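Local coordinates for protein probable enoyl-CoA hydratase/isomerase (Mycobacterium abscessus, PDB 3SWX) that probably acts on acyl-CoA thioesters as an enoyl-CoA hydratase or isomerase of the crotonase family, at residues I13-Y18 and T52-A57; V107-K112 and E131-A136. One frame throughout, in Å; residues are numbered along the deposited sequence.

Contact 1 (I13-Y18 and T52-A57); sequences IRRDGY and TDLRAA
One face of the Tyr18 ring is taken up by the side chain of Arg55, whose guanidinium lies almost parallel to it, the planes 10° apart and the centres 3.9 Å from each other. Arg55 CG stands anti to the carbonyl carbon (chi1 -61°) and the chain is extended from CG to NE, which lays it along the ring: CD sits 3.6 Å from Tyr18 CG, NE rides over the middle of the ring, and NH2 ends 3.8 Å from Tyr18 OH. This is a cation-pi stack in its flat form, extended by a CH-pi contact from CD. Arg55 NH1 and NH2 also bond the carbonyl oxygens of Ala205 and Phe262. At the ring edge, in plane, the carbonyl O of Asp53 approaches Tyr18 CD1 to 3.2 Å. A second guanidinium, that of Arg15, has Leu54 CD2 over one face and Asp53 CB at its edge, while its NH2 makes a salt bridge with Asp51. The backbones are joined by one nearly straight bond, from Arg55 N to Tyr18 O at 2.8 Å, received in the carbonyl plane. Gly17 lies in the turn between strands 11-16 and 19-24; the contact thus fastens this hairpin to the start of strand 56-61, with Leu54 packed on Tyr48 of helix 35-50 and Tyr18 touching Ala205 of helix 193-205.

Contact 2 (V107-K112 and E131-A136); sequences VAVHGK and ETATFA
Val109, at the end of strand 105-109, points its CB toward the 131-136 segment, and its two methyls then diverge. CG1 stands anti to the carbonyl carbon, whereas CG2 takes the crowded position between the backbone N and the carbonyl carbon and makes the side chain's contacts with 131-136: it lies 4.0 Å from Ala133 CB and 3.9 Å from Phe135 CZ. The Phe135 side chain crosses that of Val109 at about a right angle; although its CB is directed away, its ring returns with CZ foremost to reach the methyl, and it also meets the ring of Phe173. Beyond this apolar group the backbone of Gly111 is held at both ends. Its N-H bonds Thr132 OG1 at 3.1 Å, and that hydroxyl is bonded to Asp130 OD1 as well, so the aspartate steadies the acceptor. Its carbonyl O receives Thr134 N at 2.9 Å, the donor lying well above the carbonyl plane, and Ala133 CA adds a CA-H...O contact to the same oxygen. The positive phi of Gly111 turns the chain between the two bonds. Farther on, Lys112 and Thr134 form a parallel beta bridge, their side chains on the same face of the sheet, with Lys112 CG 3.8 Å from Thr134 OG1. His110 keeps its CB against Thr132 OG1, while its ring turns off to bond Gly63 O through NE2. Here the chain passes between sheets: strand 105-109 pairs with 126-130 in the larger, while 112-114 pairs with 134-136 in the smaller, and Ala108 packs on helix 193-205.

The two contacts follow one another along the chain, contact 1 closing before contact 2 opens, and their centres are 24 Å apart although the nearest atoms come within about 5 Å without touching. What joins them is the six-stranded sheet, in which strands 56-61 and 105-109 are neighbours. Contact 1 lies within this larger sheet, at the turn of the hairpin formed by strands 11-16 and 19-24; contact 2 marks the passage from strands 105-109 and 126-130 to the separate three-stranded sheet. Helix 193-205 packs against residues of both. Together they illustrate two kinds of junction at the strand ends of a crotonase-like fold, one within a sheet and one between sheets.

Contact 1 (I13-Y18 and T52-A57)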
ATOM      1  N   ILE B  13     -31.606  13.583   1.223  1.00 23.97           N
ATOM      2  CA  ILE B  13     -31.197  13.211  -0.106  1.00 24.71           C
ATOM      3  C   ILE B  13     -31.526  14.292  -1.133  1.00 24.55           C
ATOM      4  O   ILE B  13     -32.630  14.835  -1.146  1.00 24.45           O
ATOM      5  CB  ILE B  13     -31.830  11.850  -0.501  1.00 25.38           C
ATOM      6  CG1 ILE B  13     -31.168  10.738   0.340  1.00 26.60           C
ATOM      7  CG2 ILE B  13     -31.679  11.598  -2.007  1.00 26.17           C
ATOM      8  CD1 ILE B  13     -31.127   9.385  -0.298  1.00 27.64           C
ATOM      9  N   ARG B  14     -30.554  14.594  -1.987  1.00 23.84           N
ATOM     10  CA  ARG B  14     -30.765  15.489  -3.104  1.00 24.38           C
ATOM     11  C   ARG B  14     -30.036  14.942  -4.306  1.00 24.08           C
ATOM     12  O   ARG B  14     -29.123  14.106  -4.148  1.00 22.62           O
ATOM     13  CB  ARG B  14     -30.215  16.886  -2.794  1.00 24.60           C
ATOM     14  CG  ARG B  14     -30.842  17.582  -1.600  1.00 26.83           C
ATOM     15  CD  ARG B  14     -30.039  18.794  -1.199  1.00 28.33           C
ATOM     16  NE  ARG B  14     -28.925  18.449  -0.316  1.00 28.92           N
ATOM     17  CZ  ARG B  14     -27.923  19.269   0.008  1.00 30.16           C
ATOM     18  NH1 ARG B  14     -27.848  20.491  -0.488  1.00 30.91           N
ATOM     19  NH2 ARG B  14     -26.973  18.854   0.830  1.00 30.28           N
ATOM     20  N   ARG B  15     -30.433  15.428  -5.486  1.00 24.05           N
ATOM     21  CA  ARG B  15     -29.769  15.124  -6.759  1.00 24.79           C
ATOM     22  C   ARG B  15     -29.277  16.386  -7.425  1.00 24.48           C
ATOM     23  O   ARG B  15     -30.005  17.369  -7.519  1.00 25.03           O
ATOM     24  CB  ARG B  15     -30.739  14.500  -7.743  1.00 26.06           C
ATOM     25  CG  ARG B  15     -31.098  13.095  -7.501  1.00 28.20           C
ATOM     26  CD  ARG B  15     -31.682  12.523  -8.773  1.00 31.85           C
ATOM     27  NE  ARG B  15     -32.165  11.166  -8.572  1.00 33.46           N
ATOM     28  CZ  ARG B  15     -32.287  10.257  -9.538  1.00 34.87           C
ATOM     29  NH1 ARG B  15     -31.946  10.527 -10.801  1.00 35.79           N
ATOM     30  NH2 ARG B  15     -32.744   9.062  -9.232  1.00 35.70           N
ATOM     31  N   ASP B  16     -28.050  16.333  -7.912  1.00 24.09           N
ATOM     32  CA  ASP B  16     -27.445  17.395  -8.675  1.00 24.19           C
ATOM     33  C   ASP B  16     -27.020  16.753  -9.987  1.00 23.85           C
ATOM     34  O   ASP B  16     -25.873  16.282 -10.147  1.00 22.55           O
ATOM     35  CB  ASP B  16     -26.256  17.960  -7.886  1.00 24.60           C
ATOM     36  CG  ASP B  16     -25.570  19.125  -8.574  1.00 25.60           C
ATOM     37  OD1 ASP B  16     -26.099  19.634  -9.581  1.00 24.97           O
ATOM     38  OD2 ASP B  16     -24.491  19.529  -8.073  1.00 26.56           O
ATOM     39  N   GLY B  17     -27.981  16.696 -10.914  1.00 23.71           N
ATOM     40  CA  GLY B  17     -27.797  16.042 -12.213  1.00 23.35           C
ATOM     41  C   GLY B  17     -27.528  14.552 -12.059  1.00 22.86           C
ATOM     42  O   GLY B  17     -28.328  13.816 -11.516  1.00 22.27           O
ATOM     43  N   TYR B  18     -26.359  14.121 -12.512  1.00 22.75           N
ATOM     44  CA  TYR B  18     -25.940  12.724 -12.402  1.00 22.72           C
ATOM     45  C   TYR B  18     -25.391  12.348 -11.016  1.00 21.47           C
ATOM     46  O   TYR B  18     -25.013  11.204 -10.783  1.00 21.06           O
ATOM     47  CB  TYR B  18     -24.842  12.437 -13.423  1.00 23.33           C
ATOM     48  CG  TYR B  18     -25.224  12.601 -14.875  1.00 24.99           C
ATOM     49  CD1 TYR B  18     -26.207  11.825 -15.439  1.00 26.12           C
ATOM     50  CD2 TYR B  18     -24.555  13.509 -15.686  1.00 28.32           C
ATOM     51  CE1 TYR B  18     -26.543  11.946 -16.789  1.00 29.57           C
ATOM     52  CE2 TYR B  18     -24.877  13.645 -17.045  1.00 29.84           C
ATOM     53  CZ  TYR B  18     -25.872  12.861 -17.587  1.00 29.68           C
ATOM     54  OH  TYR B  18     -26.195  12.992 -18.920  1.00 31.85           O
ATOM     55  N   THR B  52     -29.637   3.881 -13.237  1.00 27.85           N
ATOM     56  CA  THR B  52     -28.695   4.136 -14.324  1.00 27.95           C
ATOM     57  C   THR B  52     -28.533   5.636 -14.672  1.00 27.94           C
ATOM     58  O   THR B  52     -27.641   6.006 -15.453  1.00 28.06           O
ATOM     59  CB  THR B  52     -29.113   3.378 -15.585  1.00 28.50           C
ATOM     60  OG1 THR B  52     -30.391   3.850 -15.994  1.00 29.68           O
ATOM     61  CG2 THR B  52     -29.192   1.858 -15.325  1.00 28.64           C
ATOM     62  N   ASP B  53     -29.384   6.498 -14.115  1.00 27.48           N
ATOM     63  CA  ASP B  53     -29.225   7.941 -14.306  1.00 27.34           C
ATOM     64  C   ASP B  53     -28.109   8.510 -13.417  1.00 25.67           C
ATOM     65  O   ASP B  53     -27.675   9.647 -13.624  1.00 25.70           O
ATOM     66  CB  ASP B  53     -30.517   8.693 -13.974  1.00 28.44           C
ATOM     67  CG  ASP B  53     -31.586   8.540 -15.032  1.00 31.50           C
ATOM     68  OD1 ASP B  53     -31.284   8.088 -16.161  1.00 33.51           O
ATOM     69  OD2 ASP B  53     -32.744   8.896 -14.724  1.00 35.17           O
ATOM     70  N   LEU B  54     -27.655   7.744 -12.430  1.00 23.19           N
ATOM     71  CA  LEU B  54     -26.687   8.254 -11.467  1.00 21.83           C
ATOM     72  C   LEU B  54     -25.294   7.717 -11.763  1.00 20.48           C
ATOM     73  O   LEU B  54     -25.118   6.529 -12.007  1.00 20.25           O
ATOM     74  CB  LEU B  54     -27.134   7.931 -10.045  1.00 21.03           C
ATOM     75  CG  LEU B  54     -28.486   8.555  -9.676  1.00 20.97           C
ATOM     76  CD1 LEU B  54     -28.966   8.071  -8.291  1.00 16.83           C
ATOM     77  CD2 LEU B  54     -28.449  10.108  -9.737  1.00 18.59           C
ATOM     78  N   ARG B  55     -24.314   8.611 -11.734  1.00 19.49           N
ATOM     79  CA  ARG B  55     -22.950   8.284 -12.112  1.00 18.93           C
ATOM     80  C   ARG B  55     -21.940   8.381 -10.965  1.00 18.03           C
ATOM     81  O   ARG B  55     -20.811   7.927 -11.118  1.00 18.10           O
ATOM     82  CB  ARG B  55     -22.510   9.222 -13.244  1.00 19.21           C
ATOM     83  CG  ARG B  55     -23.367   9.111 -14.505  1.00 20.20           C
ATOM     84  CD  ARG B  55     -22.876  10.018 -15.620  1.00 19.52           C
ATOM     85  NE  ARG B  55     -23.608   9.735 -16.857  1.00 19.65           N
ATOM     86  CZ  ARG B  55     -23.277  10.195 -18.067  1.00 20.86           C
ATOM     87  NH1 ARG B  55     -22.219  10.972 -18.237  1.00 22.65           N
ATOM     88  NH2 ARG B  55     -23.992   9.852 -19.125  1.00 21.19           N
ATOM     89  N   ALA B  56     -22.344   9.007  -9.858  1.00 17.33           N
ATOM     90  CA  ALA B  56     -21.500   9.220  -8.679  1.00 16.54           C
ATOM     91  C   ALA B  56     -22.389   9.524  -7.477  1.00 16.46           C
ATOM     92  O   ALA B  56     -23.522   9.963  -7.638  1.00 16.97           O
ATOM     93  CB  ALA B  56     -20.537  10.351  -8.906  1.00 16.50           C
ATOM     94  N   ALA B  57     -21.891   9.261  -6.280  1.00 15.99           N
ATOM     95  CA  ALA B  57     -22.617   9.580  -5.066  1.00 16.58           C
ATOM     96  C   ALA B  57     -21.665  10.200  -4.027  1.00 16.57           C
ATOM     97  O   ALA B  57     -20.520   9.762  -3.878  1.00 16.73           O
ATOM     98  CB  ALA B  57     -23.328   8.338  -4.485  1.00 15.87           C
TER

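Contact 2 (V107-K112 and E131-A136)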
ATOM      1  N   VAL B 107     -16.802  10.330   0.028  1.00 16.06           N
ATOM      2  CA  VAL B 107     -17.206  10.683   1.390  1.00 16.14           C
ATOM      3  C   VAL B 107     -16.541  11.982   1.826  1.00 16.04           C
ATOM      4  O   VAL B 107     -15.330  12.138   1.707  1.00 15.80           O
ATOM      5  CB  VAL B 107     -16.920   9.538   2.394  1.00 15.86           C
ATOM      6  CG1 VAL B 107     -17.008  10.035   3.833  1.00 15.47           C
ATOM      7  CG2 VAL B 107     -17.906   8.379   2.166  1.00 16.20           C
ATOM      8  N   ALA B 108     -17.360  12.918   2.298  1.00 15.81           N
ATOM      9  CA  ALA B 108     -16.904  14.225   2.757  1.00 15.65           C
ATOM     10  C   ALA B 108     -17.067  14.276   4.270  1.00 15.67           C
ATOM     11  O   ALA B 108     -18.176  14.113   4.767  1.00 14.41           O
ATOM     12  CB  ALA B 108     -17.735  15.350   2.102  1.00 15.59           C
ATOM     13  N   VAL B 109     -15.965  14.518   4.990  1.00 16.32           N
ATOM     14  CA  VAL B 109     -15.959  14.472   6.445  1.00 16.18           C
ATOM     15  C   VAL B 109     -15.532  15.804   7.073  1.00 17.28           C
ATOM     16  O   VAL B 109     -14.789  16.583   6.490  1.00 16.95           O
ATOM     17  CB  VAL B 109     -15.070  13.294   7.028  1.00 16.60           C
ATOM     18  CG1 VAL B 109     -15.499  11.916   6.453  1.00 14.65           C
ATOM     19  CG2 VAL B 109     -13.558  13.535   6.822  1.00 13.91           C
ATOM     20  N   HIS B 110     -16.021  16.032   8.286  1.00 17.96           N
ATOM     21  CA  HIS B 110     -15.676  17.194   9.096  1.00 18.56           C
ATOM     22  C   HIS B 110     -15.943  16.836  10.556  1.00 18.26           C
ATOM     23  O   HIS B 110     -16.722  15.940  10.836  1.00 17.08           O
ATOM     24  CB  HIS B 110     -16.546  18.382   8.702  1.00 18.83           C
ATOM     25  CG  HIS B 110     -17.966  18.277   9.175  1.00 20.90           C
ATOM     26  ND1 HIS B 110     -18.848  17.336   8.686  1.00 19.54           N
ATOM     27  CD2 HIS B 110     -18.652  18.992  10.101  1.00 22.31           C
ATOM     28  CE1 HIS B 110     -20.015  17.478   9.288  1.00 21.08           C
ATOM     29  NE2 HIS B 110     -19.924  18.480  10.146  1.00 23.25           N
ATOM     30  N   GLY B 111     -15.301  17.550  11.476  1.00 19.26           N
ATOM     31  CA  GLY B 111     -15.440  17.270  12.914  1.00 19.96           C
ATOM     32  C   GLY B 111     -14.956  15.872  13.265  1.00 20.19           C
ATOM     33  O   GLY B 111     -14.097  15.314  12.579  1.00 18.85           O
ATOM     34  N   LYS B 112     -15.518  15.291  14.315  1.00 21.59           N
ATOM     35  CA  LYS B 112     -15.158  13.917  14.707  1.00 22.99           C
ATOM     36  C   LYS B 112     -15.662  12.848  13.755  1.00 22.59           C
ATOM     37  O   LYS B 112     -16.854  12.813  13.357  1.00 24.31           O
ATOM     38  CB  LYS B 112     -15.649  13.605  16.116  1.00 23.98           C
ATOM     39  CG  LYS B 112     -14.939  14.456  17.153  1.00 26.38           C
ATOM     40  CD  LYS B 112     -15.309  14.041  18.571  1.00 30.69           C
ATOM     41  CE  LYS B 112     -14.525  14.834  19.603  1.00 31.81           C
ATOM     42  NZ  LYS B 112     -14.705  14.196  20.933  1.00 35.21           N
ATOM     43  N   GLU B 131     -10.684  21.119   7.204  1.00 20.70           N
ATOM     44  CA  GLU B 131      -9.552  21.244   8.138  1.00 21.59           C
ATOM     45  C   GLU B 131      -9.853  20.863   9.600  1.00 21.11           C
ATOM     46  O   GLU B 131      -8.924  20.620  10.382  1.00 22.19           O
ATOM     47  CB  GLU B 131      -8.923  22.644   8.039  1.00 22.52           C
ATOM     48  CG  GLU B 131      -9.897  23.800   8.205  1.00 27.12           C
ATOM     49  CD  GLU B 131      -9.281  25.164   7.867  1.00 31.40           C
ATOM     50  OE1 GLU B 131      -8.045  25.321   8.049  1.00 33.54           O
ATOM     51  OE2 GLU B 131     -10.046  26.068   7.431  1.00 33.54           O
ATOM     52  N   THR B 132     -11.127  20.781   9.976  1.00 20.22           N
ATOM     53  CA  THR B 132     -11.485  20.427  11.352  1.00 20.11           C
ATOM     54  C   THR B 132     -11.545  18.923  11.593  1.00 19.03           C
ATOM     55  O   THR B 132     -11.679  18.509  12.723  1.00 19.45           O
ATOM     56  CB  THR B 132     -12.881  20.980  11.764  1.00 20.32           C
ATOM     57  OG1 THR B 132     -13.912  20.252  11.073  1.00 20.09           O
ATOM     58  CG2 THR B 132     -13.005  22.454  11.442  1.00 21.35           C
ATOM     59  N   ALA B 133     -11.498  18.099  10.549  1.00 18.04           N
ATOM     60  CA  ALA B 133     -11.731  16.666  10.735  1.00 17.80           C
ATOM     61  C   ALA B 133     -10.732  16.059  11.722  1.00 17.34           C
ATOM     62  O   ALA B 133      -9.533  16.282  11.600  1.00 17.43           O
ATOM     63  CB  ALA B 133     -11.670  15.928   9.407  1.00 16.93           C
ATOM     64  N   THR B 134     -11.238  15.342  12.724  1.00 17.57           N
ATOM     65  CA  THR B 134     -10.401  14.423  13.516  1.00 17.86           C
ATOM     66  C   THR B 134     -10.961  12.998  13.470  1.00 17.53           C
ATOM     67  O   THR B 134     -12.140  12.791  13.165  1.00 18.19           O
ATOM     68  CB  THR B 134     -10.247  14.842  14.980  1.00 18.13           C
ATOM     69  OG1 THR B 134     -11.518  14.791  15.613  1.00 20.20           O
ATOM     70  CG2 THR B 134      -9.644  16.227  15.109  1.00 18.46           C
ATOM     71  N   PHE B 135     -10.109  12.027  13.796  1.00 17.03           N
ATOM     72  CA  PHE B 135     -10.428  10.602  13.650  1.00 16.42           C
ATOM     73  C   PHE B 135     -10.008   9.791  14.887  1.00 16.22           C
ATOM     74  O   PHE B 135      -8.931  10.005  15.442  1.00 16.39           O
ATOM     75  CB  PHE B 135      -9.713  10.015  12.422  1.00 15.58           C
ATOM     76  CG  PHE B 135      -9.976  10.765  11.144  1.00 16.01           C
ATOM     77  CD1 PHE B 135      -9.245  11.900  10.829  1.00 15.33           C
ATOM     78  CD2 PHE B 135     -10.937  10.332  10.250  1.00 16.15           C
ATOM     79  CE1 PHE B 135      -9.493  12.602   9.671  1.00 16.08           C
ATOM     80  CE2 PHE B 135     -11.181  11.026   9.075  1.00 16.55           C
ATOM     81  CZ  PHE B 135     -10.460  12.162   8.785  1.00 15.79           C
ATOM     82  N   ALA B 136     -10.841   8.841  15.293  1.00 16.30           N
ATOM     83  CA  ALA B 136     -10.467   7.926  16.373  1.00 16.46           C
ATOM     84  C   ALA B 136     -11.142   6.557  16.263  1.00 17.00           C
ATOM     85  O   ALA B 136     -12.387   6.445  16.254  1.00 17.15           O
ATOM     86  CB  ALA B 136     -10.745   8.562  17.735  1.00 16.91           C
TER